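Local coordinates for exopolysaccharide biosynthesis protein (Pantoea stewartii subsp. stewartii DC283, PDB 6TGF) that probably acts as a glycan hydrolase that modifies the exopolysaccharide biofilm, using a bacteriophage tailspike-like parallel beta-helix fold, at residues Glu609-Ala621 and Gln628-Ala640. Numbering follows the deposited sequence.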
ATOM      1  N   GLU B 609      31.205  -9.468 -40.803  1.00 42.16           N
ATOM      2  CA  GLU B 609      30.303 -10.367 -41.571  1.00 42.09           C
ATOM      3  C   GLU B 609      29.574  -9.549 -42.642  1.00 42.40           C
ATOM      4  O   GLU B 609      29.378  -8.335 -42.427  1.00 42.26           O
ATOM      5  CB  GLU B 609      29.288 -11.048 -40.652  1.00 41.83           C
ATOM      6  CG  GLU B 609      29.852 -12.219 -39.869  1.00 41.57           C
ATOM      7  CD  GLU B 609      28.825 -12.966 -39.033  1.00 41.53           C
ATOM      8  OE1 GLU B 609      27.617 -12.790 -39.283  1.00 41.46           O
ATOM      9  OE2 GLU B 609      29.236 -13.719 -38.130  1.00 41.57           O
ATOM     10  N   GLY B 610      29.192 -10.201 -43.746  1.00 42.80           N
ATOM     11  CA  GLY B 610      28.404  -9.614 -44.849  1.00 43.27           C
ATOM     12  C   GLY B 610      28.913  -8.238 -45.247  1.00 43.48           C
ATOM     13  O   GLY B 610      30.138  -8.084 -45.406  1.00 43.27           O
ATOM     14  N   SER B 611      28.003  -7.273 -45.402  1.00 44.04           N
ATOM     15  CA  SER B 611      28.306  -5.862 -45.756  1.00 44.63           C
ATOM     16  C   SER B 611      28.633  -5.080 -44.477  1.00 44.72           C
ATOM     17  O   SER B 611      27.727  -4.425 -43.932  1.00 44.70           O
ATOM     18  CB  SER B 611      27.164  -5.248 -46.528  1.00 45.05           C
ATOM     19  OG  SER B 611      27.469  -3.918 -46.922  1.00 45.45           O
ATOM     20  N   SER B 612      29.888  -5.158 -44.024  1.00 44.95           N
ATOM     21  CA  SER B 612      30.376  -4.633 -42.719  1.00 45.15           C
ATOM     22  C   SER B 612      29.939  -3.182 -42.525  1.00 45.88           C
ATOM     23  O   SER B 612      30.050  -2.375 -43.443  1.00 46.23           O
ATOM     24  CB  SER B 612      31.872  -4.759 -42.612  1.00 44.84           C
ATOM     25  OG  SER B 612      32.328  -4.307 -41.345  1.00 44.61           O
ATOM     26  N   PRO B 613      29.431  -2.809 -41.327  1.00 46.45           N
ATOM     27  CA  PRO B 613      29.164  -1.406 -41.006  1.00 47.12           C
ATOM     28  C   PRO B 613      30.423  -0.630 -40.586  1.00 47.78           C
ATOM     29  O   PRO B 613      30.342   0.582 -40.498  1.00 48.13           O
ATOM     30  CB  PRO B 613      28.168  -1.510 -39.841  1.00 46.90           C
ATOM     31  CG  PRO B 613      28.562  -2.790 -39.132  1.00 46.41           C
ATOM     32  CD  PRO B 613      29.063  -3.713 -40.224  1.00 46.28           C
ATOM     33  N   VAL B 614      31.539  -1.333 -40.349  1.00 48.19           N
ATOM     34  CA  VAL B 614      32.822  -0.763 -39.834  1.00 48.78           C
ATOM     35  C   VAL B 614      33.937  -1.031 -40.855  1.00 49.43           C
ATOM     36  O   VAL B 614      34.000  -2.160 -41.379  1.00 49.22           O
ATOM     37  CB  VAL B 614      33.165  -1.351 -38.451  1.00 48.41           C
ATOM     38  CG1 VAL B 614      34.531  -0.903 -37.950  1.00 48.30           C
ATOM     39  CG2 VAL B 614      32.090  -1.025 -37.425  1.00 48.27           C
ATOM     40  N   LEU B 615      34.781  -0.023 -41.110  1.00 50.68           N
ATOM     41  CA  LEU B 615      35.958  -0.095 -42.022  1.00 51.36           C
ATOM     42  C   LEU B 615      37.251  -0.218 -41.206  1.00 51.97           C
ATOM     43  O   LEU B 615      38.124  -1.009 -41.611  1.00 52.36           O
ATOM     44  CB  LEU B 615      36.000   1.162 -42.897  1.00 51.69           C
ATOM     45  CG  LEU B 615      34.805   1.380 -43.825  1.00 51.88           C
ATOM     46  CD1 LEU B 615      35.016   2.621 -44.677  1.00 52.37           C
ATOM     47  CD2 LEU B 615      34.556   0.169 -44.712  1.00 51.52           C
ATOM     48  N   ASP B 616      37.371   0.552 -40.119  1.00 52.71           N
ATOM     49  CA  ASP B 616      38.583   0.632 -39.259  1.00 53.32           C
ATOM     50  C   ASP B 616      38.166   0.646 -37.784  1.00 53.32           C
ATOM     51  O   ASP B 616      37.027   1.061 -37.490  1.00 53.47           O
ATOM     52  CB  ASP B 616      39.417   1.875 -39.588  1.00 54.20           C
ATOM     53  CG  ASP B 616      40.397   1.680 -40.731  1.00 54.70           C
ATOM     54  OD1 ASP B 616      41.347   0.889 -40.560  1.00 54.92           O
ATOM     55  OD2 ASP B 616      40.204   2.322 -41.783  1.00 55.33           O
ATOM     56  N   VAL B 617      39.069   0.207 -36.903  1.00 53.24           N
ATOM     57  CA  VAL B 617      38.920   0.266 -35.419  1.00 53.14           C
ATOM     58  C   VAL B 617      40.252   0.734 -34.822  1.00 53.43           C
ATOM     59  O   VAL B 617      41.291   0.124 -35.147  1.00 53.52           O
ATOM     60  CB  VAL B 617      38.497  -1.097 -34.836  1.00 52.56           C
ATOM     61  CG1 VAL B 617      38.453  -1.081 -33.315  1.00 52.45           C
ATOM     62  CG2 VAL B 617      37.166  -1.565 -35.398  1.00 52.32           C
ATOM     63  N   ARG B 618      40.210   1.781 -33.995  1.00 53.85           N
ATOM     64  CA  ARG B 618      41.356   2.266 -33.181  1.00 54.21           C
ATOM     65  C   ARG B 618      40.903   2.353 -31.720  1.00 53.83           C
ATOM     66  O   ARG B 618      39.685   2.492 -31.490  1.00 53.25           O
ATOM     67  CB  ARG B 618      41.857   3.617 -33.698  1.00 55.03           C
ATOM     68  CG  ARG B 618      42.231   3.615 -35.174  1.00 55.48           C
ATOM     69  CD  ARG B 618      42.885   4.912 -35.607  1.00 56.23           C
ATOM     70  NE  ARG B 618      44.271   4.990 -35.159  1.00 56.61           N
ATOM     71  CZ  ARG B 618      45.331   4.581 -35.855  1.00 56.54           C
ATOM     72  NH1 ARG B 618      45.191   4.060 -37.064  1.00 56.38           N
ATOM     73  NH2 ARG B 618      46.541   4.702 -35.334  1.00 56.86           N
ATOM     74  N   TYR B 619      41.845   2.259 -30.778  1.00 53.78           N
ATOM     75  CA  TYR B 619      41.578   2.313 -29.318  1.00 53.86           C
ATOM     76  C   TYR B 619      42.671   3.130 -28.617  1.00 54.61           C
ATOM     77  O   TYR B 619      43.737   3.372 -29.216  1.00 54.75           O
ATOM     78  CB  TYR B 619      41.463   0.901 -28.738  1.00 53.29           C
ATOM     79  CG  TYR B 619      42.751   0.118 -28.705  1.00 53.10           C
ATOM     80  CD1 TYR B 619      43.167  -0.619 -29.801  1.00 52.95           C
ATOM     81  CD2 TYR B 619      43.554   0.110 -27.576  1.00 53.21           C
ATOM     82  CE1 TYR B 619      44.351  -1.340 -29.779  1.00 53.06           C
ATOM     83  CE2 TYR B 619      44.739  -0.604 -27.538  1.00 53.30           C
ATOM     84  CZ  TYR B 619      45.140  -1.335 -28.642  1.00 53.21           C
ATOM     85  OH  TYR B 619      46.307  -2.041 -28.611  1.00 53.38           O
ATOM     86  N   VAL B 620      42.385   3.542 -27.379  1.00 55.04           N
ATOM     87  CA  VAL B 620      43.299   4.320 -26.492  1.00 55.81           C
ATOM     88  C   VAL B 620      43.268   3.676 -25.102  1.00 56.21           C
ATOM     89  O   VAL B 620      42.271   3.877 -24.382  1.00 56.35           O
ATOM     90  CB  VAL B 620      42.898   5.807 -26.440  1.00 56.15           C
ATOM     91  CG1 VAL B 620      43.731   6.592 -25.438  1.00 56.54           C
ATOM     92  CG2 VAL B 620      42.967   6.459 -27.813  1.00 56.27           C
ATOM     93  N   ALA B 621      44.315   2.922 -24.758  1.00 56.87           N
ATOM     94  CA  ALA B 621      44.519   2.294 -23.432  1.00 57.21           C
ATOM     95  C   ALA B 621      45.627   3.049 -22.689  1.00 57.94           C
ATOM     96  O   ALA B 621      46.796   2.627 -22.780  1.00 58.30           O
ATOM     97  CB  ALA B 621      44.848   0.832 -23.605  1.00 56.95           C
ATOM     98  N   GLN B 628      39.306   3.343 -24.267  1.00 49.98           N
ATOM     99  CA  GLN B 628      38.395   4.024 -25.229  1.00 49.77           C
ATOM    100  C   GLN B 628      38.459   3.291 -26.573  1.00 49.24           C
ATOM    101  O   GLN B 628      39.582   3.025 -27.039  1.00 49.20           O
ATOM    102  CB  GLN B 628      38.766   5.496 -25.417  1.00 50.35           C
ATOM    103  CG  GLN B 628      38.518   6.354 -24.185  1.00 50.78           C
ATOM    104  CD  GLN B 628      39.764   6.530 -23.353  1.00 51.24           C
ATOM    105  OE1 GLN B 628      40.749   7.116 -23.796  1.00 51.70           O
ATOM    106  NE2 GLN B 628      39.724   6.027 -22.130  1.00 51.06           N
ATOM    107  N   VAL B 629      37.298   2.982 -27.160  1.00 48.69           N
ATOM    108  CA  VAL B 629      37.167   2.272 -28.468  1.00 48.34           C
ATOM    109  C   VAL B 629      36.536   3.232 -29.482  1.00 48.40           C
ATOM    110  O   VAL B 629      35.448   3.764 -29.191  1.00 48.31           O
ATOM    111  CB  VAL B 629      36.348   0.974 -28.328  1.00 47.84           C
ATOM    112  CG1 VAL B 629      36.167   0.262 -29.662  1.00 47.61           C
ATOM    113  CG2 VAL B 629      36.962   0.031 -27.304  1.00 47.66           C
ATOM    114  N   PHE B 630      37.210   3.442 -30.617  1.00 48.61           N
ATOM    115  CA  PHE B 630      36.728   4.234 -31.779  1.00 48.88           C
ATOM    116  C   PHE B 630      36.468   3.285 -32.954  1.00 48.93           C
ATOM    117  O   PHE B 630      37.220   2.302 -33.106  1.00 48.75           O
ATOM    118  CB  PHE B 630      37.748   5.308 -32.167  1.00 49.05           C
ATOM    119  CG  PHE B 630      37.978   6.378 -31.130  1.00 49.17           C
ATOM    120  CD1 PHE B 630      38.744   6.121 -30.004  1.00 49.04           C
ATOM    121  CD2 PHE B 630      37.446   7.648 -31.289  1.00 49.43           C
ATOM    122  CE1 PHE B 630      38.962   7.107 -29.052  1.00 49.37           C
ATOM    123  CE2 PHE B 630      37.667   8.635 -30.339  1.00 49.77           C
ATOM    124  CZ  PHE B 630      38.423   8.361 -29.222  1.00 49.77           C
ATOM    125  N   ILE B 631      35.432   3.567 -33.749  1.00 49.54           N
ATOM    126  CA  ILE B 631      35.103   2.814 -34.996  1.00 49.90           C
ATOM    127  C   ILE B 631      34.906   3.817 -36.141  1.00 50.81           C
ATOM    128  O   ILE B 631      34.247   4.852 -35.920  1.00 50.74           O
ATOM    129  CB  ILE B 631      33.875   1.896 -34.805  1.00 49.60           C
ATOM    130  CG1 ILE B 631      32.598   2.664 -34.452  1.00 49.69           C
ATOM    131  CG2 ILE B 631      34.173   0.818 -33.773  1.00 49.22           C
ATOM    132  CD1 ILE B 631      31.327   1.927 -34.812  1.00 49.50           C
ATOM    133  N   ARG B 632      35.489   3.523 -37.306  1.00 51.93           N
ATOM    134  CA  ARG B 632      35.259   4.272 -38.568  1.00 53.04           C
ATOM    135  C   ARG B 632      33.999   3.700 -39.223  1.00 52.98           C
ATOM    136  O   ARG B 632      34.112   2.716 -39.982  1.00 52.51           O
ATOM    137  CB  ARG B 632      36.481   4.186 -39.487  1.00 53.62           C
ATOM    138  CG  ARG B 632      36.423   5.129 -40.680  1.00 54.34           C
ATOM    139  CD  ARG B 632      37.788   5.405 -41.284  1.00 54.78           C
ATOM    140  NE  ARG B 632      37.830   6.724 -41.904  1.00 55.60           N
ATOM    141  CZ  ARG B 632      37.798   6.972 -43.212  1.00 56.21           C
ATOM    142  NH1 ARG B 632      37.736   5.984 -44.090  1.00 56.07           N
ATOM    143  NH2 ARG B 632      37.835   8.221 -43.643  1.00 56.89           N
ATOM    144  N   LEU B 633      32.841   4.280 -38.898  1.00 53.55           N
ATOM    145  CA  LEU B 633      31.511   3.829 -39.382  1.00 53.85           C
ATOM    146  C   LEU B 633      31.457   4.016 -40.903  1.00 54.21           C
ATOM    147  O   LEU B 633      31.753   5.134 -41.368  1.00 54.79           O
ATOM    148  CB  LEU B 633      30.422   4.629 -38.658  1.00 54.15           C
ATOM    149  CG  LEU B 633      29.022   4.018 -38.664  1.00 54.17           C
ATOM    150  CD1 LEU B 633      29.012   2.631 -38.031  1.00 53.76           C
ATOM    151  CD2 LEU B 633      28.033   4.924 -37.951  1.00 54.60           C
ATOM    152  N   ALA B 634      31.119   2.949 -41.637  1.00 54.15           N
ATOM    153  CA  ALA B 634      31.141   2.871 -43.118  1.00 54.63           C
ATOM    154  C   ALA B 634      30.216   3.932 -43.724  1.00 55.32           C
ATOM    155  O   ALA B 634      29.369   4.477 -42.995  1.00 55.27           O
ATOM    156  CB  ALA B 634      30.734   1.488 -43.565  1.00 54.42           C
ATOM    157  N   GLY B 635      30.384   4.210 -45.019  1.00 55.91           N
ATOM    158  CA  GLY B 635      29.469   5.064 -45.799  1.00 56.64           C
ATOM    159  C   GLY B 635      28.145   4.361 -46.035  1.00 56.79           C
ATOM    160  O   GLY B 635      28.170   3.149 -46.334  1.00 56.38           O
ATOM    161  N   TRP B 636      27.032   5.085 -45.884  1.00 57.43           N
ATOM    162  CA  TRP B 636      25.644   4.596 -46.117  1.00 57.70           C
ATOM    163  C   TRP B 636      25.330   3.398 -45.212  1.00 56.44           C
ATOM    164  O   TRP B 636      24.708   2.438 -45.711  1.00 56.50           O
ATOM    165  CB  TRP B 636      25.431   4.240 -47.595  1.00 58.57           C
ATOM    166  CG  TRP B 636      25.583   5.394 -48.538  1.00 59.57           C
ATOM    167  CD1 TRP B 636      26.449   5.486 -49.587  1.00 59.81           C
ATOM    168  CD2 TRP B 636      24.837   6.624 -48.523  1.00 60.50           C
ATOM    169  NE1 TRP B 636      26.295   6.687 -50.227  1.00 60.71           N
ATOM    170  CE2 TRP B 636      25.314   7.407 -49.596  1.00 61.05           C
ATOM    171  CE3 TRP B 636      23.818   7.140 -47.712  1.00 60.80           C
ATOM    172  CZ2 TRP B 636      24.807   8.675 -49.873  1.00 61.78           C
ATOM    173  CZ3 TRP B 636      23.316   8.394 -47.988  1.00 61.44           C
ATOM    174  CH2 TRP B 636      23.805   9.148 -49.055  1.00 62.00           C
ATOM    175  N   THR B 637      25.741   3.445 -43.941  1.00 55.18           N
ATOM    176  CA  THR B 637      25.263   2.516 -42.881  1.00 54.04           C
ATOM    177  C   THR B 637      24.157   3.239 -42.115  1.00 53.56           C
ATOM    178  O   THR B 637      24.423   4.122 -41.302  1.00 53.66           O
ATOM    179  CB  THR B 637      26.408   1.964 -42.020  1.00 53.47           C
ATOM    180  OG1 THR B 637      25.841   1.104 -41.032  1.00 52.95           O
ATOM    181  CG2 THR B 637      27.232   3.024 -41.330  1.00 53.69           C
ATOM    182  N   PRO B 638      22.876   2.895 -42.381  1.00 52.71           N
ATOM    183  CA  PRO B 638      21.742   3.705 -41.933  1.00 52.34           C
ATOM    184  C   PRO B 638      21.389   3.550 -40.445  1.00 51.01           C
ATOM    185  O   PRO B 638      20.822   4.471 -39.888  1.00 51.10           O
ATOM    186  CB  PRO B 638      20.597   3.185 -42.816  1.00 52.82           C
ATOM    187  CG  PRO B 638      20.945   1.729 -43.050  1.00 52.62           C
ATOM    188  CD  PRO B 638      22.456   1.695 -43.122  1.00 52.49           C
ATOM    189  N   SER B 639      21.717   2.401 -39.848  1.00 49.49           N
ATOM    190  CA  SER B 639      21.410   2.063 -38.432  1.00 48.42           C
ATOM    191  C   SER B 639      22.273   0.880 -37.980  1.00 47.14           C
ATOM    192  O   SER B 639      22.095  -0.224 -38.531  1.00 46.70           O
ATOM    193  CB  SER B 639      19.943   1.769 -38.255  1.00 48.54           C
ATOM    194  OG  SER B 639      19.514   0.752 -39.149  1.00 48.54           O
ATOM    195  N   ALA B 640      23.171   1.113 -37.018  1.00 46.15           N
ATOM    196  CA  ALA B 640      24.069   0.098 -36.423  1.00 45.16           C
ATOM    197  C   ALA B 640      23.845   0.042 -34.908  1.00 44.22           C
ATOM    198  O   ALA B 640      24.098   1.062 -34.237  1.00 44.27           O
ATOM    199  CB  ALA B 640      25.506   0.418 -36.758  1.00 45.30           C
TER
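V617 and I631 meet across an antiparallel beta hairpin, strands 614-620 and 626-633, in the antiparallel-sheet region that follows the parallel beta-helix in the chain. The ladder is held by backbone bonds: R618 and F630 bond both ways, F630 N to R618 O at 2.8 Å, and V620 and Q628 do the same. Toward the open end L615 N reaches R632 O almost straight (3.0 Å, 171° at the hydrogen), and A634 N bonds P613 O. Proline, lacking an amide hydrogen, still serves as acceptor there.

V614, V617, Y619, V629, I631 and L633 share one face. V614, V617, Y619, V629 and I631 pack on strands 589-597 and 602-610 of the facing sheet, while L633 touches Y545 on the adjacent strand 543-551; branched aliphatic residues suit both an extended backbone and this buried layer. CG2 of V617 lies 4.2 Å from CG2 of I631. The chi1 of I631 (62°) sets CG1 between the backbone N and carbonyl carbon, and its CD1 meets V614 CG2 at 4.0 Å, the two side chains at about a right angle. The Y619 ring leads off to an edge-to-face contact with H674.

The other face is more polar. D616 and R632 run side by side, their methylenes touching (CB to CB 3.7 Å), while D616 OD2 and R632 NH1 stay 5.0 Å apart, so the opposite charges probably attract only at a distance. R618 turns its guanidinium to S673 O. F630, pressed on E546, receives V620 CG2 obliquely and has R618 O at its ring edge. A bend at chi2 (96°) folds the Q628 amide back beside V620; NE2 bonds N549 OD1, whereas OE1 rests 3.4 Å from V620 CG1.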